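Local structure of Sn-glycerol-3-phosphate ABC transporter substrate-binding protein UspB (Mycobacterium tuberculosis, 4MFI) at residues 129-134 against 346-351; 152-157 against 373-378; 54-59 against 333-338; 119-124 against 322-327. The protein probably serves as the substrate-binding subunit of an ABC importer, with specificity for glycerophosphocholine. All coordinates share one frame; numbering follows the deposited sequence.

Contact 1 of 4, residues 129-134 against 346-351; sequences TDYVDS and LPVRKS
Tyr131 and Arg349 form a single beta bridge, in which Lys350 N donates to Asp130 O and Val132 N donates to Val348 O at 2.9 Å. The carboxylate of Asp130 accepts half of the hydrogen bonds across the contact. A chi1 of -169° puts its CG beside the carbonyl carbon, and the carboxylate faces Arg349 and Ser351. Three donors meet at OD2: Ser351 OG at 2.6 Å, Arg349 NE at 2.7 Å and Arg349 NH2 at 3.1 Å. The arginine grips this one oxygen side-on, and the carboxylate and guanidinium planes are nearly perpendicular (82°). OD1 takes the backbone N of Ser351 on its syn side. A bend at chi2 of Arg349 brings CD over the centre of the Tyr131 ring, 3.5 Å from the centroid, as a CH-pi contact. Tyr131 OH bonds to Thr331 beyond the contact. Lys350 is extended, and it crosses toward the start of helix 133-137. Its NZ bonds to Thr129 O at 2.9 Å and makes a salt bridge to Asp133 OD1 at 2.8 Å. A water held by Asp133 OD2 also touches NZ weakly. Val132 is the N-cap residue of helix 133-137. The arrangement is an isolated beta bridge between two connecting loops, flanked by salt bridges, within the periplasmic-binding-protein type fold of this solute-binding family.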
# COMPACT_ATOMS: atom_id res chain seq x y z
N THR A 129 -17.82 -6.38 7.92
CA THR A 129 -16.96 -7.25 8.70
C THR A 129 -16.25 -8.30 7.84
O THR A 129 -15.29 -8.93 8.30
CB THR A 129 -17.70 -7.96 9.86
OG1 THR A 129 -18.67 -8.86 9.33
CG2 THR A 129 -18.39 -6.94 10.74
N ASP A 130 -16.69 -8.47 6.60
CA ASP A 130 -16.01 -9.38 5.67
C ASP A 130 -14.90 -8.70 4.85
O ASP A 130 -14.24 -9.35 4.05
CB ASP A 130 -17.00 -10.08 4.73
CG ASP A 130 -16.35 -11.23 3.95
OD1 ASP A 130 -15.66 -12.08 4.56
OD2 ASP A 130 -16.53 -11.27 2.71
N TYR A 131 -14.71 -7.40 5.03
CA TYR A 131 -13.52 -6.77 4.46
C TYR A 131 -12.34 -7.04 5.37
O TYR A 131 -12.48 -7.01 6.60
CB TYR A 131 -13.72 -5.26 4.25
CG TYR A 131 -14.60 -4.95 3.07
CD1 TYR A 131 -15.99 -5.02 3.18
CD2 TYR A 131 -14.06 -4.63 1.83
CE1 TYR A 131 -16.80 -4.76 2.10
CE2 TYR A 131 -14.87 -4.37 0.75
CZ TYR A 131 -16.24 -4.43 0.89
OH TYR A 131 -17.05 -4.17 -0.19
N VAL A 132 -11.18 -7.33 4.77
CA VAL A 132 -9.93 -7.48 5.51
C VAL A 132 -9.82 -6.30 6.47
O VAL A 132 -9.99 -5.15 6.06
CB VAL A 132 -8.72 -7.55 4.56
CG1 VAL A 132 -7.40 -7.52 5.32
CG2 VAL A 132 -8.81 -8.81 3.68
N ASP A 133 -9.56 -6.57 7.74
CA ASP A 133 -9.69 -5.55 8.78
C ASP A 133 -8.87 -4.31 8.49
O ASP A 133 -9.39 -3.19 8.52
CB ASP A 133 -9.32 -6.10 10.16
CG ASP A 133 -10.36 -7.05 10.73
OD1 ASP A 133 -11.48 -7.12 10.18
OD2 ASP A 133 -10.06 -7.72 11.74
N SER A 134 -7.58 -4.50 8.21
CA SER A 134 -6.69 -3.36 8.00
C SER A 134 -7.08 -2.59 6.75
O SER A 134 -6.98 -1.37 6.72
CB SER A 134 -5.22 -3.79 7.93
OG SER A 134 -4.99 -4.58 6.78
N LEU A 346 -4.34 -7.59 -4.12
CA LEU A 346 -4.76 -8.60 -3.14
C LEU A 346 -6.27 -8.58 -2.95
O LEU A 346 -6.89 -7.51 -2.96
CB LEU A 346 -4.04 -8.34 -1.81
CG LEU A 346 -2.52 -8.31 -1.92
CD1 LEU A 346 -1.86 -7.96 -0.59
CD2 LEU A 346 -2.00 -9.64 -2.45
N PRO A 347 -6.89 -9.76 -2.75
CA PRO A 347 -8.34 -9.78 -2.49
C PRO A 347 -8.66 -9.00 -1.22
O PRO A 347 -7.96 -9.15 -0.21
CB PRO A 347 -8.64 -11.28 -2.30
CG PRO A 347 -7.50 -12.00 -2.95
CD PRO A 347 -6.30 -11.11 -2.77
N VAL A 348 -9.69 -8.16 -1.26
CA VAL A 348 -9.97 -7.26 -0.14
C VAL A 348 -11.01 -7.82 0.83
O VAL A 348 -11.32 -7.18 1.84
CB VAL A 348 -10.39 -5.86 -0.63
CG1 VAL A 348 -9.37 -5.30 -1.62
CG2 VAL A 348 -11.79 -5.88 -1.26
N ARG A 349 -11.53 -9.01 0.52
CA ARG A 349 -12.55 -9.66 1.35
C ARG A 349 -11.98 -10.90 2.00
O ARG A 349 -11.32 -11.71 1.33
CB ARG A 349 -13.77 -10.05 0.51
CG ARG A 349 -14.51 -8.87 -0.11
CD ARG A 349 -15.28 -8.08 0.94
NE ARG A 349 -16.42 -8.86 1.41
CZ ARG A 349 -17.68 -8.64 1.04
NH1 ARG A 349 -17.98 -7.64 0.21
NH2 ARG A 349 -18.64 -9.42 1.50
N LYS A 350 -12.26 -11.08 3.29
CA LYS A 350 -11.81 -12.26 4.02
C LYS A 350 -12.31 -13.54 3.37
O LYS A 350 -11.55 -14.49 3.19
CB LYS A 350 -12.29 -12.20 5.48
CG LYS A 350 -11.78 -11.00 6.25
CD LYS A 350 -12.41 -10.97 7.63
CE LYS A 350 -11.96 -9.75 8.42
NZ LYS A 350 -12.77 -9.58 9.65
N SER A 351 -13.58 -13.55 2.99
CA SER A 351 -14.20 -14.76 2.44
C SER A 351 -13.84 -15.04 0.99
O SER A 351 -14.34 -16.01 0.41
CB SER A 351 -15.73 -14.67 2.56
OG SER A 351 -16.24 -13.69 1.68
O HOH W 1 -11.51 -9.76 12.74

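Contact 2 of 4, residues 152-157 against 373-378; sequences RSTPLF and DQLPHT
Gln374 has CG anti to the backbone N (chi1 -170°) and an extended chain beyond it, while Thr154 holds OG1 between its backbone N and carbonyl carbon (chi1 74°); the two polar groups come together at Pro155 O. This is helix-on-sheet packing in the binding-protein fold. The C-terminal part of helix 366-374 and the 3-10 segment beyond lie against strand 144-160, at the break that holds Thr154. Gln374 NE2 donates to Pro155 O at 3.2 Å, nearly in line with the carbonyl bond. Thr154 OG1 donates to the same oxygen at 2.9 Å, from above the carbonyl plane. Two donors thus satisfy this buried acceptor. The other end of the amide, Gln374 OE1, accepts from Leu292 N, so both ends of the group are fixed and its rotation is set. Thr154 turns its methyl the other way. CG2 packs on Leu375 CD2 and on Thr378 CG2, each at 4.0 Å. Thr378 OG1 donates to Leu375 O within the turn and is also hydrogen-bonded to Ser134 OG. All the touching residues are buried. One water closes the polar side: it donates to Thr154 OG1 at 2.6 Å and accepts from Gln374 NE2 at 2.9 Å.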
# COMPACT_ATOMS: atom_id res chain seq x y z
N ARG A 152 -5.23 -3.08 -3.67
CA ARG A 152 -4.41 -3.03 -2.46
C ARG A 152 -3.20 -3.95 -2.54
O ARG A 152 -3.25 -5.01 -3.16
CB ARG A 152 -5.26 -3.36 -1.23
CG ARG A 152 -6.58 -2.55 -1.12
CD ARG A 152 -6.37 -1.02 -1.20
NE ARG A 152 -5.27 -0.64 -0.34
CZ ARG A 152 -5.37 -0.39 0.97
NH1 ARG A 152 -6.57 -0.33 1.56
NH2 ARG A 152 -4.27 -0.16 1.66
N SER A 153 -2.12 -3.53 -1.89
CA SER A 153 -0.85 -4.25 -1.90
C SER A 153 -0.25 -4.18 -0.51
O SER A 153 -0.74 -3.44 0.35
CB SER A 153 0.10 -3.55 -2.85
OG SER A 153 0.27 -2.21 -2.42
N THR A 154 0.80 -4.96 -0.28
CA THR A 154 1.64 -4.81 0.91
C THR A 154 3.09 -5.02 0.50
O THR A 154 3.36 -5.51 -0.59
CB THR A 154 1.33 -5.86 2.01
OG1 THR A 154 1.86 -7.13 1.61
CG2 THR A 154 -0.16 -5.98 2.30
N PRO A 155 4.02 -4.66 1.38
CA PRO A 155 5.39 -5.11 1.13
C PRO A 155 5.51 -6.63 1.31
O PRO A 155 4.69 -7.27 1.98
CB PRO A 155 6.20 -4.38 2.20
CG PRO A 155 5.38 -3.16 2.52
CD PRO A 155 3.97 -3.68 2.48
N LEU A 156 6.54 -7.20 0.70
CA LEU A 156 6.82 -8.62 0.75
C LEU A 156 8.33 -8.79 0.78
O LEU A 156 9.05 -7.99 0.19
CB LEU A 156 6.24 -9.28 -0.51
CG LEU A 156 6.03 -10.79 -0.48
CD1 LEU A 156 5.09 -11.18 0.64
CD2 LEU A 156 5.49 -11.26 -1.83
N PHE A 157 8.82 -9.82 1.48
CA PHE A 157 10.25 -10.08 1.57
C PHE A 157 10.63 -11.14 0.53
O PHE A 157 10.23 -12.30 0.63
CB PHE A 157 10.62 -10.55 2.99
CG PHE A 157 12.10 -10.60 3.25
CD1 PHE A 157 12.86 -11.68 2.81
CD2 PHE A 157 12.73 -9.59 3.97
CE1 PHE A 157 14.25 -11.73 3.06
CE2 PHE A 157 14.10 -9.64 4.24
CZ PHE A 157 14.86 -10.71 3.77
N ASP A 373 -1.73 -14.62 3.11
CA ASP A 373 -1.68 -15.00 4.51
C ASP A 373 -1.13 -13.91 5.41
O ASP A 373 -1.36 -13.92 6.62
CB ASP A 373 -0.89 -16.30 4.68
CG ASP A 373 -1.63 -17.51 4.11
OD1 ASP A 373 -2.85 -17.42 3.86
OD2 ASP A 373 -0.98 -18.56 3.92
N GLN A 374 -0.42 -12.95 4.83
CA GLN A 374 0.10 -11.84 5.62
C GLN A 374 -0.97 -10.79 5.95
O GLN A 374 -0.79 -10.00 6.88
CB GLN A 374 1.30 -11.18 4.91
CG GLN A 374 2.03 -10.19 5.80
CD GLN A 374 3.29 -9.60 5.19
OE1 GLN A 374 4.23 -9.27 5.92
NE2 GLN A 374 3.32 -9.45 3.87
N LEU A 375 -2.06 -10.76 5.20
CA LEU A 375 -3.08 -9.71 5.39
C LEU A 375 -3.62 -9.50 6.83
O LEU A 375 -3.80 -8.35 7.24
CB LEU A 375 -4.24 -9.88 4.39
CG LEU A 375 -3.92 -9.38 2.98
CD1 LEU A 375 -5.04 -9.69 2.00
CD2 LEU A 375 -3.62 -7.89 2.99
N PRO A 376 -3.87 -10.58 7.59
CA PRO A 376 -4.36 -10.38 8.96
C PRO A 376 -3.28 -9.82 9.89
O PRO A 376 -3.59 -9.49 11.04
CB PRO A 376 -4.73 -11.79 9.42
CG PRO A 376 -4.89 -12.58 8.18
CD PRO A 376 -3.91 -12.00 7.22
N HIS A 377 -2.05 -9.71 9.39
CA HIS A 377 -0.92 -9.30 10.20
C HIS A 377 -0.34 -7.98 9.72
O HIS A 377 0.85 -7.71 9.82
CB HIS A 377 0.13 -10.40 10.18
CG HIS A 377 -0.42 -11.73 10.58
ND1 HIS A 377 -0.82 -12.02 11.86
CD2 HIS A 377 -0.68 -12.84 9.85
CE1 HIS A 377 -1.27 -13.25 11.92
NE2 HIS A 377 -1.21 -13.78 10.71
N THR A 378 -1.22 -7.16 9.19
CA THR A 378 -0.84 -5.84 8.71
C THR A 378 -1.38 -4.75 9.64
O THR A 378 -2.25 -5.00 10.47
CB THR A 378 -1.32 -5.58 7.26
OG1 THR A 378 -2.72 -5.85 7.16
CG2 THR A 378 -0.57 -6.49 6.29
O HOH W 2 1.39 -9.66 1.78

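Contact 3 of 4, residues 54-59 against 333-338; sequences RELIGR and PTNTAY
Arg59 NH1 donates to Asn335 OD1 at 3.0 Å, the shortest polar bond between helix segments 54-59 and 333-338. The oxygen lies in the guanidinium plane, and the donor is close to the line of the C=O bond. The other side of that amide, Asn335 ND2, bonds to Phe329 O, which positions the oxygen for the arginine. Within its own helix, Arg59 NE makes a salt bridge to Glu55 OE2 at 2.8 Å. That bond is nearly straight (167°). It uses the anti lone pair of OE2 and also lies in the guanidinium plane. The two helix segments run antiparallel, and their axes come within 11.0 Å. Arg59 is extended from CG to NE and spans the gap. Arg59 and Asn335 slide past each other in opposite directions. The guanidinium also lies over one face of the Tyr338 ring as a cation-pi pair, with CZ 4.3 Å from the ring centroid. NH2 comes nearest, offset toward the ring rim, and the two planes are 39° apart. The Glu55 and Tyr338 side chains cross at about a right angle, and Glu55 CG is 3.4 Å from Tyr338 OH. Leu56 CD2 adds apolar packing, 3.7 Å from Asn335 CB and 3.8 Å from Tyr338 CD2. On the far side of helix 54-59, Ile57 packs on strand 69-73. Arg59 joins the helices by two means, the Asn335 amide and the Tyr338 ring, while Glu55 of its own helix holds NE. The carboxylate and the ring probably help to stabilise its positive charge at this partly buried site.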
# COMPACT_ATOMS: atom_id res chain seq x y z
N ARG A 54 -13.70 -3.42 -17.09
CA ARG A 54 -14.83 -3.56 -18.00
C ARG A 54 -15.63 -4.83 -17.72
O ARG A 54 -16.85 -4.84 -17.84
CB ARG A 54 -14.37 -3.51 -19.46
CG ARG A 54 -13.93 -2.13 -19.91
CD ARG A 54 -13.67 -2.08 -21.41
NE ARG A 54 -12.65 -3.03 -21.82
CZ ARG A 54 -11.35 -2.75 -21.90
NH1 ARG A 54 -10.91 -1.54 -21.58
NH2 ARG A 54 -10.50 -3.69 -22.29
N GLU A 55 -14.93 -5.90 -17.35
CA GLU A 55 -15.61 -7.15 -17.00
C GLU A 55 -16.45 -6.97 -15.73
O GLU A 55 -17.59 -7.43 -15.66
CB GLU A 55 -14.60 -8.29 -16.83
CG GLU A 55 -15.17 -9.56 -16.19
CD GLU A 55 -16.23 -10.25 -17.02
OE1 GLU A 55 -16.27 -10.05 -18.26
OE2 GLU A 55 -17.04 -11.02 -16.43
N LEU A 56 -15.89 -6.29 -14.73
CA LEU A 56 -16.62 -6.06 -13.49
C LEU A 56 -17.85 -5.17 -13.73
O LEU A 56 -18.91 -5.40 -13.15
CB LEU A 56 -15.71 -5.45 -12.43
CG LEU A 56 -14.61 -6.38 -11.93
CD1 LEU A 56 -13.70 -5.67 -10.93
CD2 LEU A 56 -15.22 -7.64 -11.32
N ILE A 57 -17.70 -4.18 -14.61
CA ILE A 57 -18.82 -3.32 -14.98
C ILE A 57 -19.93 -4.13 -15.67
O ILE A 57 -21.12 -3.92 -15.41
CB ILE A 57 -18.35 -2.15 -15.88
CG1 ILE A 57 -17.60 -1.11 -15.04
CG2 ILE A 57 -19.53 -1.49 -16.59
CD1 ILE A 57 -16.88 -0.07 -15.87
N GLY A 58 -19.53 -5.06 -16.53
CA GLY A 58 -20.48 -5.92 -17.21
C GLY A 58 -21.25 -6.76 -16.21
O GLY A 58 -22.48 -6.91 -16.32
N ARG A 59 -20.54 -7.32 -15.23
CA ARG A 59 -21.18 -8.11 -14.18
C ARG A 59 -22.15 -7.24 -13.38
O ARG A 59 -23.25 -7.69 -13.04
CB ARG A 59 -20.13 -8.72 -13.24
CG ARG A 59 -19.19 -9.71 -13.92
CD ARG A 59 -18.11 -10.20 -12.96
NE ARG A 59 -17.21 -11.16 -13.61
CZ ARG A 59 -16.36 -11.95 -12.97
NH1 ARG A 59 -16.28 -11.92 -11.65
NH2 ARG A 59 -15.61 -12.80 -13.66
N PRO A 333 -16.92 -10.70 -2.67
CA PRO A 333 -15.87 -11.73 -2.61
C PRO A 333 -15.47 -12.33 -3.96
O PRO A 333 -14.28 -12.46 -4.24
CB PRO A 333 -16.49 -12.80 -1.70
CG PRO A 333 -17.39 -12.02 -0.81
CD PRO A 333 -17.97 -10.94 -1.67
N THR A 334 -16.46 -12.66 -4.79
CA THR A 334 -16.21 -13.17 -6.14
C THR A 334 -15.41 -12.17 -6.97
O THR A 334 -14.45 -12.53 -7.66
CB THR A 334 -17.56 -13.42 -6.85
OG1 THR A 334 -18.27 -14.47 -6.19
CG2 THR A 334 -17.34 -13.81 -8.30
N ASN A 335 -15.81 -10.91 -6.90
CA ASN A 335 -15.25 -9.92 -7.80
C ASN A 335 -13.87 -9.43 -7.39
O ASN A 335 -13.03 -9.16 -8.25
CB ASN A 335 -16.23 -8.77 -7.98
CG ASN A 335 -17.45 -9.19 -8.76
OD1 ASN A 335 -17.38 -10.11 -9.58
ND2 ASN A 335 -18.58 -8.53 -8.52
N THR A 336 -13.62 -9.32 -6.09
CA THR A 336 -12.27 -8.96 -5.66
C THR A 336 -11.29 -10.11 -5.94
O THR A 336 -10.14 -9.88 -6.28
CB THR A 336 -12.21 -8.50 -4.18
OG1 THR A 336 -10.93 -7.90 -3.92
CG2 THR A 336 -12.42 -9.66 -3.21
N ALA A 337 -11.77 -11.35 -5.83
CA ALA A 337 -10.95 -12.50 -6.19
C ALA A 337 -10.57 -12.43 -7.67
O ALA A 337 -9.41 -12.59 -8.03
CB ALA A 337 -11.68 -13.80 -5.89
N TYR A 338 -11.57 -12.17 -8.52
CA TYR A 338 -11.32 -12.00 -9.95
C TYR A 338 -10.33 -10.87 -10.24
O TYR A 338 -9.37 -11.06 -11.00
CB TYR A 338 -12.63 -11.75 -10.70
CG TYR A 338 -12.43 -11.33 -12.13
CD1 TYR A 338 -12.10 -12.27 -13.11
CD2 TYR A 338 -12.54 -10.00 -12.51
CE1 TYR A 338 -11.90 -11.88 -14.42
CE2 TYR A 338 -12.35 -9.61 -13.82
CZ TYR A 338 -12.02 -10.55 -14.77
OH TYR A 338 -11.83 -10.15 -16.07

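Contact 4 of 4, residues 119-124 against 322-327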
# COMPACT_ATOMS: atom_id res chain seq x y z
N ASP A 119 -23.27 5.32 7.15
CA ASP A 119 -24.72 5.24 7.09
C ASP A 119 -25.15 4.49 5.83
O ASP A 119 -26.03 3.63 5.89
CB ASP A 119 -25.34 6.64 7.11
CG ASP A 119 -25.31 7.26 8.50
OD1 ASP A 119 -25.04 6.53 9.47
OD2 ASP A 119 -25.58 8.48 8.61
N LEU A 120 -24.53 4.81 4.70
CA LEU A 120 -24.81 4.11 3.45
C LEU A 120 -24.47 2.62 3.50
O LEU A 120 -25.22 1.80 2.97
CB LEU A 120 -24.11 4.80 2.27
CG LEU A 120 -24.70 6.12 1.79
CD1 LEU A 120 -23.72 6.88 0.90
CD2 LEU A 120 -25.99 5.87 1.02
N PHE A 121 -23.35 2.27 4.15
CA PHE A 121 -23.00 0.86 4.36
C PHE A 121 -24.19 0.12 4.97
O PHE A 121 -24.57 -0.97 4.52
CB PHE A 121 -21.82 0.73 5.34
CG PHE A 121 -20.46 1.04 4.76
CD1 PHE A 121 -20.24 1.06 3.38
CD2 PHE A 121 -19.39 1.28 5.61
CE1 PHE A 121 -18.97 1.33 2.88
CE2 PHE A 121 -18.12 1.54 5.11
CZ PHE A 121 -17.91 1.57 3.74
N GLY A 122 -24.77 0.71 6.01
CA GLY A 122 -25.85 0.06 6.74
C GLY A 122 -27.17 0.08 5.99
O GLY A 122 -28.00 -0.79 6.19
N GLN A 123 -27.35 1.07 5.12
CA GLN A 123 -28.58 1.20 4.35
C GLN A 123 -28.61 0.17 3.22
O GLN A 123 -29.63 -0.47 2.96
CB GLN A 123 -28.69 2.62 3.78
CG GLN A 123 -29.86 2.84 2.83
CD GLN A 123 -29.91 4.26 2.29
OE1 GLN A 123 -29.34 5.18 2.88
NE2 GLN A 123 -30.59 4.45 1.17
N VAL A 124 -27.46 0.01 2.56
CA VAL A 124 -27.32 -0.87 1.40
C VAL A 124 -27.03 -2.31 1.86
O VAL A 124 -27.22 -3.27 1.11
CB VAL A 124 -26.21 -0.31 0.45
CG1 VAL A 124 -25.88 -1.28 -0.68
CG2 VAL A 124 -26.66 1.03 -0.13
N ASN A 322 -26.46 4.71 -5.53
CA ASN A 322 -26.07 3.93 -6.70
C ASN A 322 -24.56 3.74 -6.78
O ASN A 322 -24.07 2.66 -7.15
CB ASN A 322 -26.60 4.56 -7.99
CG ASN A 322 -28.10 4.49 -8.09
OD1 ASN A 322 -28.74 3.62 -7.48
ND2 ASN A 322 -28.69 5.41 -8.85
N ALA A 323 -23.82 4.78 -6.43
CA ALA A 323 -22.37 4.71 -6.41
C ALA A 323 -21.88 3.64 -5.43
O ALA A 323 -20.97 2.87 -5.74
CB ALA A 323 -21.78 6.07 -6.08
N LEU A 324 -22.50 3.58 -4.25
CA LEU A 324 -22.11 2.57 -3.27
C LEU A 324 -22.50 1.16 -3.71
O LEU A 324 -21.76 0.21 -3.46
CB LEU A 324 -22.67 2.87 -1.87
CG LEU A 324 -22.22 1.83 -0.84
CD1 LEU A 324 -20.69 1.85 -0.68
CD2 LEU A 324 -22.89 2.01 0.50
N LYS A 325 -23.66 1.02 -4.35
CA LYS A 325 -24.03 -0.28 -4.91
C LYS A 325 -22.94 -0.79 -5.85
O LYS A 325 -22.58 -1.97 -5.83
CB LYS A 325 -25.36 -0.19 -5.65
CG LYS A 325 -26.57 -0.03 -4.75
CD LYS A 325 -27.83 0.23 -5.57
CE LYS A 325 -29.06 0.33 -4.69
NZ LYS A 325 -30.26 0.72 -5.47
N PHE A 326 -22.42 0.11 -6.68
CA PHE A 326 -21.34 -0.25 -7.58
C PHE A 326 -20.07 -0.64 -6.82
O PHE A 326 -19.48 -1.70 -7.08
CB PHE A 326 -21.02 0.89 -8.56
CG PHE A 326 -19.88 0.58 -9.48
CD1 PHE A 326 -20.05 -0.28 -10.56
CD2 PHE A 326 -18.63 1.14 -9.26
CE1 PHE A 326 -19.00 -0.57 -11.40
CE2 PHE A 326 -17.57 0.85 -10.11
CZ PHE A 326 -17.76 -0.00 -11.18
N ILE A 327 -19.65 0.22 -5.90
CA ILE A 327 -18.43 -0.03 -5.13
C ILE A 327 -18.52 -1.34 -4.36
O ILE A 327 -17.59 -2.14 -4.38
CB ILE A 327 -18.13 1.13 -4.17
CG1 ILE A 327 -17.72 2.38 -4.95
CG2 ILE A 327 -17.03 0.75 -3.19
CD1 ILE A 327 -17.63 3.61 -4.08
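Leu324 points its CB toward helix 119-124, and its CG stands anti to the backbone N (chi1 -178°), which carries the branch across the gap. This is helix-helix packing in the alpha/beta binding-protein fold. The segment axes cross at -76° and approach to 10.4 Å. At CG the side chain splits. CD1 goes to the Phe121 ring and meets it at the edge, near the ring plane, 4.0 Å from CE1. The two side chains cross at about a right angle. CD2 reaches the backbone of the other helix. It lies 3.4 Å from Leu120 O and 3.5 Å from Leu120 CB. The same methyl touches Val124 CG2 at 3.9 Å, one helical turn further on. The methyl therefore sits among Leu120, Phe121 and Val124. Val124 and Leu324 slide past each other in opposite directions. Beyond the two segments, Leu324 also touches Ile311, and Phe121 rests on Val148 of strand 144-160. Leu120 turns to Lys320 and Val321, one turn earlier on helix 317-330. The contact is apolar packing, and Leu324 takes part in all but one of the residue contacts. At its margin, Val124 CG1 lies 4.3 Å from Lys325 CG.

How the contacts relate
From the N terminus, helix 50-63 comes first, and contact 3 joins it to helix 333-343, closing a loop of 273 residues. Contact 4 is nested inside that loop and ties helix 118-124 to helix 317-330. Contacts 3 and 4 touch through Ile57 and Phe326. Segment 129-134 follows soon after and meets 346-351 in contact 1, which crosses both 3 and 4. Thr336 OG1 and Val348 N link contacts 1 and 3. Strand 144-160 then reaches the end of helix 366-374 in contact 2, which crosses all the others. Ser134 with Thr378, and Arg152 with Leu346, join contacts 1 and 2, whose centres are about 12 Å apart.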